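PDB 2NR4: conserved hypothetical protein from Methanosarcina mazei, which is of unknown function but binds flavin mononucleotide in a beta-barrel domain of the FMN-binding clan. Local coordinates for residues 157-170 against 181-195. Sequence-based numbering, arbitrary orientation.
Sequences NRGFNAVLEATVHA and YLELIRHYESLASKC. With FMN (flavin mononucleotide), chain C.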
loop_
_atom_site.group_PDB
_atom_site.type_symbol
_atom_site.label_atom_id
_atom_site.label_comp_id
_atom_site.label_asym_id
_atom_site.label_seq_id
_atom_site.Cartn_x
_atom_site.Cartn_y
_atom_site.Cartn_z
ATOM N N ASN A 157 -0.583 1.520 -5.005
ATOM C CA ASN A 157 -0.317 0.938 -6.315
ATOM C C ASN A 157 -0.915 -0.471 -6.321
ATOM O O ASN A 157 -0.514 -1.345 -5.515
ATOM C CB ASN A 157 1.192 0.960 -6.571
ATOM C CG ASN A 157 1.559 0.391 -7.933
ATOM O OD1 ASN A 157 1.359 -0.799 -8.204
ATOM N ND2 ASN A 157 2.101 1.234 -8.793
ATOM N N ARG A 158 -1.895 -0.681 -7.198
ATOM C CA ARG A 158 -2.608 -1.939 -7.244
ATOM C C ARG A 158 -1.708 -3.089 -7.725
ATOM O O ARG A 158 -2.040 -4.230 -7.479
ATOM C CB ARG A 158 -3.823 -1.838 -8.149
ATOM C CG ARG A 158 -4.915 -0.860 -7.613
ATOM C CD ARG A 158 -5.932 -0.704 -8.702
ATOM N NE ARG A 158 -6.793 -1.864 -8.771
ATOM C CZ ARG A 158 -7.402 -2.259 -9.885
ATOM N NH1 ARG A 158 -7.232 -1.581 -11.029
ATOM N NH2 ARG A 158 -8.187 -3.309 -9.845
ATOM N N GLY A 159 -0.632 -2.760 -8.439
ATOM C CA GLY A 159 0.371 -3.742 -8.896
ATOM C C GLY A 159 1.162 -4.289 -7.721
ATOM O O GLY A 159 1.323 -5.522 -7.570
ATOM N N PHE A 160 1.635 -3.390 -6.862
ATOM C CA PHE A 160 2.296 -3.812 -5.623
ATOM C C PHE A 160 1.339 -4.641 -4.771
ATOM O O PHE A 160 1.676 -5.724 -4.286
ATOM C CB PHE A 160 2.803 -2.605 -4.832
ATOM C CG PHE A 160 3.441 -2.990 -3.527
ATOM C CD1 PHE A 160 4.796 -3.315 -3.490
ATOM C CD2 PHE A 160 2.675 -3.118 -2.344
ATOM C CE1 PHE A 160 5.409 -3.723 -2.314
ATOM C CE2 PHE A 160 3.292 -3.532 -1.128
ATOM C CZ PHE A 160 4.681 -3.845 -1.122
ATOM N N ASN A 161 0.098 -4.153 -4.638
ATOM C CA ASN A 161 -0.899 -4.865 -3.853
ATOM C C ASN A 161 -1.178 -6.256 -4.423
ATOM O O ASN A 161 -1.402 -7.207 -3.678
ATOM C CB ASN A 161 -2.189 -4.036 -3.797
ATOM C CG ASN A 161 -1.995 -2.697 -3.111
ATOM O OD1 ASN A 161 -0.951 -2.398 -2.519
ATOM N ND2 ASN A 161 -3.029 -1.847 -3.203
ATOM N N ALA A 162 -1.143 -6.374 -5.755
ATOM C CA ALA A 162 -1.363 -7.659 -6.430
ATOM C C ALA A 162 -0.251 -8.645 -6.167
ATOM O O ALA A 162 -0.509 -9.872 -6.024
ATOM C CB ALA A 162 -1.526 -7.459 -7.903
ATOM N N VAL A 163 0.965 -8.131 -6.065
ATOM C CA VAL A 163 2.125 -8.966 -5.696
ATOM C C VAL A 163 1.947 -9.541 -4.292
ATOM O O VAL A 163 2.160 -10.735 -4.099
ATOM C CB VAL A 163 3.470 -8.184 -5.751
ATOM C CG1 VAL A 163 4.640 -9.049 -5.130
ATOM C CG2 VAL A 163 3.792 -7.816 -7.209
ATOM N N LEU A 164 1.497 -8.714 -3.341
ATOM C CA LEU A 164 1.230 -9.146 -1.975
ATOM C C LEU A 164 0.194 -10.290 -1.963
ATOM O O LEU A 164 0.377 -11.320 -1.289
ATOM C CB LEU A 164 0.672 -7.964 -1.186
ATOM C CG LEU A 164 1.175 -7.723 0.210
ATOM C CD1 LEU A 164 2.728 -7.620 0.137
ATOM C CD2 LEU A 164 0.553 -6.378 0.759
ATOM N N GLU A 165 -0.926 -10.086 -2.662
ATOM C CA GLU A 165 -1.963 -11.099 -2.734
ATOM C C GLU A 165 -1.433 -12.356 -3.394
ATOM O O GLU A 165 -1.657 -13.471 -2.863
ATOM C CB GLU A 165 -3.213 -10.575 -3.485
ATOM C CG GLU A 165 -3.916 -9.427 -2.753
ATOM C CD GLU A 165 -4.371 -9.786 -1.341
ATOM O OE1 GLU A 165 -4.956 -10.865 -1.159
ATOM O OE2 GLU A 165 -4.104 -9.014 -0.396
ATOM N N ALA A 166 -0.718 -12.204 -4.502
ATOM C CA ALA A 166 -0.184 -13.373 -5.239
ATOM C C ALA A 166 0.728 -14.212 -4.360
ATOM O O ALA A 166 0.744 -15.453 -4.477
ATOM C CB ALA A 166 0.555 -12.934 -6.514
ATOM N N THR A 167 1.519 -13.563 -3.509
ATOM C CA THR A 167 2.411 -14.287 -2.585
ATOM C C THR A 167 1.579 -15.097 -1.575
ATOM O O THR A 167 1.883 -16.254 -1.315
ATOM C CB THR A 167 3.430 -13.369 -1.846
ATOM O OG1 THR A 167 2.730 -12.470 -0.960
ATOM C CG2 THR A 167 4.203 -12.538 -2.847
ATOM N N VAL A 168 0.476 -14.535 -1.085
ATOM C CA VAL A 168 -0.404 -15.282 -0.177
ATOM C C VAL A 168 -0.955 -16.516 -0.908
ATOM O O VAL A 168 -0.804 -17.677 -0.444
ATOM C CB VAL A 168 -1.524 -14.377 0.410
ATOM C CG1 VAL A 168 -2.413 -15.159 1.428
ATOM C CG2 VAL A 168 -0.898 -13.217 1.122
ATOM N N HIS A 169 -1.542 -16.303 -2.072
ATOM C CA HIS A 169 -2.116 -17.427 -2.829
ATOM C C HIS A 169 -1.089 -18.471 -3.271
ATOM O O HIS A 169 -1.375 -19.673 -3.246
ATOM C CB HIS A 169 -2.985 -16.912 -3.973
ATOM C CG HIS A 169 -4.142 -16.093 -3.494
ATOM N ND1 HIS A 169 -4.975 -16.508 -2.475
ATOM C CD2 HIS A 169 -4.579 -14.862 -3.856
ATOM C CE1 HIS A 169 -5.891 -15.585 -2.255
ATOM N NE2 HIS A 169 -5.664 -14.569 -3.065
ATOM N N ALA A 170 0.102 -18.030 -3.659
ATOM C CA ALA A 170 1.166 -18.958 -3.964
ATOM C C ALA A 170 1.524 -19.860 -2.783
ATOM O O ALA A 170 1.779 -21.047 -2.985
ATOM C CB ALA A 170 2.419 -18.219 -4.514
ATOM N N TYR A 181 -6.025 -21.512 -6.939
ATOM C CA TYR A 181 -4.983 -20.569 -6.547
ATOM C C TYR A 181 -4.109 -20.098 -7.727
ATOM O O TYR A 181 -3.728 -18.929 -7.777
ATOM C CB TYR A 181 -4.149 -21.148 -5.395
ATOM C CG TYR A 181 -4.936 -21.239 -4.098
ATOM C CD1 TYR A 181 -5.350 -20.087 -3.419
ATOM C CD2 TYR A 181 -5.284 -22.483 -3.551
ATOM C CE1 TYR A 181 -6.081 -20.154 -2.222
ATOM C CE2 TYR A 181 -6.018 -22.567 -2.357
ATOM C CZ TYR A 181 -6.410 -21.407 -1.697
ATOM O OH TYR A 181 -7.118 -21.507 -0.513
ATOM N N LEU A 182 -3.819 -20.995 -8.675
ATOM C CA LEU A 182 -3.042 -20.642 -9.862
ATOM C C LEU A 182 -3.803 -19.670 -10.728
ATOM O O LEU A 182 -3.203 -18.815 -11.361
ATOM C CB LEU A 182 -2.665 -21.865 -10.693
ATOM C CG LEU A 182 -1.699 -22.919 -10.157
ATOM C CD1 LEU A 182 -1.215 -23.734 -11.359
ATOM C CD2 LEU A 182 -0.512 -22.289 -9.432
ATOM N N GLU A 183 -5.126 -19.829 -10.750
ATOM C CA GLU A 183 -6.042 -18.947 -11.453
ATOM C C GLU A 183 -6.071 -17.546 -10.818
ATOM O O GLU A 183 -6.146 -16.527 -11.524
ATOM C CB GLU A 183 -7.442 -19.574 -11.429
ATOM C CG GLU A 183 -8.494 -18.907 -12.300
ATOM C CD GLU A 183 -9.919 -19.268 -11.860
ATOM O OE1 GLU A 183 -10.138 -19.419 -10.632
ATOM O OE2 GLU A 183 -10.812 -19.397 -12.738
ATOM N N LEU A 184 -6.055 -17.496 -9.488
ATOM C CA LEU A 184 -5.927 -16.233 -8.780
ATOM C C LEU A 184 -4.566 -15.574 -9.015
ATOM O O LEU A 184 -4.492 -14.366 -9.190
ATOM C CB LEU A 184 -6.182 -16.417 -7.283
ATOM C CG LEU A 184 -7.652 -16.308 -6.865
ATOM C CD1 LEU A 184 -7.844 -16.821 -5.433
ATOM C CD2 LEU A 184 -8.143 -14.868 -6.997
ATOM N N ILE A 185 -3.500 -16.365 -9.042
ATOM C CA ILE A 185 -2.162 -15.822 -9.280
ATOM C C ILE A 185 -2.087 -15.210 -10.677
ATOM O O ILE A 185 -1.477 -14.171 -10.863
ATOM C CB ILE A 185 -1.059 -16.874 -9.033
ATOM C CG1 ILE A 185 -1.060 -17.269 -7.564
ATOM C CG2 ILE A 185 0.348 -16.392 -9.465
ATOM C CD1 ILE A 185 -0.238 -18.493 -7.295
ATOM N N ARG A 186 -2.744 -15.837 -11.653
ATOM C CA ARG A 186 -2.741 -15.290 -13.018
ATOM C C ARG A 186 -3.449 -13.942 -13.101
ATOM O O ARG A 186 -2.985 -13.043 -13.807
ATOM C CB ARG A 186 -3.361 -16.276 -14.028
ATOM C CG ARG A 186 -2.939 -17.697 -13.838
ATOM C CD ARG A 186 -1.449 -17.903 -14.010
ATOM N NE ARG A 186 -1.054 -19.305 -13.804
ATOM C CZ ARG A 186 -1.631 -20.359 -14.391
ATOM N NH1 ARG A 186 -2.676 -20.201 -15.199
ATOM N NH2 ARG A 186 -1.178 -21.586 -14.141
ATOM N N HIS A 187 -4.566 -13.803 -12.388
ATOM C CA HIS A 187 -5.297 -12.543 -12.300
ATOM C C HIS A 187 -4.422 -11.492 -11.633
ATOM O O HIS A 187 -4.337 -10.356 -12.102
ATOM C CB HIS A 187 -6.635 -12.722 -11.545
ATOM C CG HIS A 187 -7.232 -11.441 -11.024
ATOM N ND1 HIS A 187 -7.905 -10.545 -11.829
ATOM C CD2 HIS A 187 -7.266 -10.915 -9.776
ATOM C CE1 HIS A 187 -8.306 -9.515 -11.106
ATOM N NE2 HIS A 187 -7.932 -9.717 -9.854
ATOM N N TYR A 188 -3.739 -11.854 -10.550
ATOM C CA TYR A 188 -2.857 -10.845 -9.949
ATOM C C TYR A 188 -1.639 -10.500 -10.826
ATOM O O TYR A 188 -1.198 -9.355 -10.848
ATOM C CB TYR A 188 -2.459 -11.250 -8.523
ATOM C CG TYR A 188 -3.626 -11.100 -7.596
ATOM C CD1 TYR A 188 -4.195 -9.841 -7.360
ATOM C CD2 TYR A 188 -4.181 -12.198 -6.975
ATOM C CE1 TYR A 188 -5.293 -9.692 -6.507
ATOM C CE2 TYR A 188 -5.285 -12.064 -6.112
ATOM C CZ TYR A 188 -5.823 -10.817 -5.893
ATOM O OH TYR A 188 -6.913 -10.664 -5.055
ATOM N N GLU A 189 -1.116 -11.480 -11.551
ATOM C CA GLU A 189 -0.045 -11.204 -12.510
ATOM C C GLU A 189 -0.524 -10.146 -13.504
ATOM O O GLU A 189 0.233 -9.243 -13.862
ATOM C CB GLU A 189 0.378 -12.474 -13.294
ATOM C CG GLU A 189 1.689 -12.276 -14.076
ATOM C CD GLU A 189 1.474 -11.537 -15.403
ATOM O OE1 GLU A 189 0.321 -11.503 -15.885
ATOM O OE2 GLU A 189 2.441 -10.999 -15.982
ATOM N N SER A 190 -1.773 -10.256 -13.940
ATOM C CA SER A 190 -2.354 -9.280 -14.871
ATOM C C SER A 190 -2.354 -7.862 -14.330
ATOM O O SER A 190 -2.037 -6.932 -15.053
ATOM C CB SER A 190 -3.762 -9.686 -15.295
ATOM O OG SER A 190 -3.691 -10.940 -15.952
ATOM N N LEU A 191 -2.700 -7.687 -13.051
ATOM C CA LEU A 191 -2.670 -6.364 -12.436
ATOM C C LEU A 191 -1.273 -5.850 -12.198
ATOM O O LEU A 191 -1.010 -4.638 -12.276
ATOM C CB LEU A 191 -3.444 -6.372 -11.114
ATOM C CG LEU A 191 -4.974 -6.346 -11.186
ATOM C CD1 LEU A 191 -5.487 -6.420 -9.761
ATOM C CD2 LEU A 191 -5.466 -5.047 -11.880
ATOM N N ALA A 192 -0.354 -6.758 -11.881
ATOM C CA ALA A 192 1.007 -6.349 -11.659
ATOM C C ALA A 192 1.604 -5.804 -12.954
ATOM O O ALA A 192 2.386 -4.850 -12.937
ATOM C CB ALA A 192 1.841 -7.558 -11.162
ATOM N N SER A 193 1.254 -6.466 -14.059
ATOM C CA SER A 193 1.700 -6.051 -15.374
ATOM C C SER A 193 1.110 -4.705 -15.807
ATOM O O SER A 193 1.810 -3.912 -16.444
ATOM C CB SER A 193 1.337 -7.090 -16.423
ATOM O OG SER A 193 2.147 -6.811 -17.563
ATOM N N LYS A 194 -0.176 -4.484 -15.504
ATOM C CA LYS A 194 -0.857 -3.248 -15.893
ATOM C C LYS A 194 -0.463 -2.109 -14.992
ATOM O O LYS A 194 -0.139 -1.016 -15.472
ATOM C CB LYS A 194 -2.374 -3.420 -15.876
ATOM C CG LYS A 194 -2.850 -4.498 -16.815
ATOM C CD LYS A 194 -4.367 -4.713 -16.719
ATOM C CE LYS A 194 -4.922 -5.260 -18.049
ATOM N NZ LYS A 194 -4.576 -4.315 -19.174
ATOM N N CYS A 195 -0.462 -2.364 -13.683
ATOM C CA CYS A 195 -0.319 -1.275 -12.679
ATOM C C CYS A 195 1.059 -1.155 -12.063
ATOM O O CYS A 195 1.446 -0.087 -11.583
ATOM C CB CYS A 195 -1.388 -1.415 -11.553
ATOM S SG CYS A 195 -3.113 -1.498 -12.138
HETATM N N1 FMN C . 2.938 -16.435 8.274
HETATM C C2 FMN C . 2.637 -16.403 9.620
HETATM O O2 FMN C . 2.940 -17.372 10.311
HETATM N N3 FMN C . 1.979 -15.321 10.164
HETATM C C4 FMN C . 1.634 -14.241 9.365
HETATM O O4 FMN C . 1.249 -13.190 9.863
HETATM C C4A FMN C . 1.945 -14.262 8.008
HETATM N N5 FMN C . 1.603 -13.199 7.187
HETATM C C5A FMN C . 1.929 -13.210 5.838
HETATM C C6 FMN C . 1.591 -12.118 5.028
HETATM C C7 FMN C . 1.914 -12.117 3.678
HETATM C C7M FMN C . 1.470 -10.957 2.832
HETATM C C8 FMN C . 2.570 -13.240 3.131
HETATM C C8M FMN C . 3.083 -13.233 1.740
HETATM C C9 FMN C . 2.906 -14.340 3.932
HETATM C C9A FMN C . 2.591 -14.315 5.303
HETATM N N10 FMN C . 2.920 -15.393 6.127
HETATM C C10 FMN C . 2.598 -15.370 7.468
HETATM C "C1'" FMN C . 3.484 -16.649 5.535
HETATM C "C2'" FMN C . 4.995 -16.635 5.727
HETATM O "O2'" FMN C . 5.519 -15.426 5.245
HETATM C "C3'" FMN C . 5.586 -17.755 4.903
HETATM O "O3'" FMN C . 5.081 -18.985 5.394
HETATM C "C4'" FMN C . 7.113 -17.713 4.923
HETATM O "O4'" FMN C . 7.520 -18.604 3.915
HETATM C "C5'" FMN C . 7.691 -18.132 6.281
HETATM O "O5'" FMN C . 9.068 -18.424 6.162
HETATM P P FMN C . 10.057 -18.774 7.401
HETATM O O1P FMN C . 10.045 -20.309 7.505
HETATM O O2P FMN C . 9.456 -18.189 8.700
HETATM O O3P FMN C . 11.458 -18.291 7.018
HETATM O O HOH W 1 -6.667 -11.914 -2.807
#
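Y188 and H169 are the two knobs of this antiparallel helical hairpin, in which helices 158-176 and 179-195 pack at 7.5 Å between the axes of the segments, in a helical region beside the FMN-binding barrel. The Y188 ring lies in the hole made by A162, E165, A166 and H169. E165 CB sits over the middle of one ring face, 3.6 Å from the centroid, while H187 CD2, from the same helix as Y188, covers the opposite face. With CG anti to the carbonyl carbon (chi1 -72°), Y188 reaches under E165 of helix 158-170 and brings its OH to a water that also bonds E165 OE1 and H169 NE2. With an alanine at Y188, that water would probably lose its hydroxyl partner and a gap open against E165 CB. The H169 ring meets Y188 rim to rim, planes 17° apart, and takes L184 CD1 squarely over one face, 3.9 Å from the centroid. Y181 meets the H169 ring rim to rim on the ND1 side; ND1, buried with no polar partner, lies 3.7 Å from Y181 CD1. At A162 and G159 the backbones come closer: A162 CB touches Y188 CD1, and G159 CA comes to 3.9 Å from A192 CA. The R158 guanidinium carries L191 CD2 on one face; R158 and E165 each form a salt bridge with the other's counterpart in the second subunit. T167 and V168, which do not touch helix 181-195, belong to the flavin pocket. At the N-cap, N157 OD1 accepts from F160 N, and N157 ND2 donates to C195 O at 3.2 Å, from above the carbonyl plane.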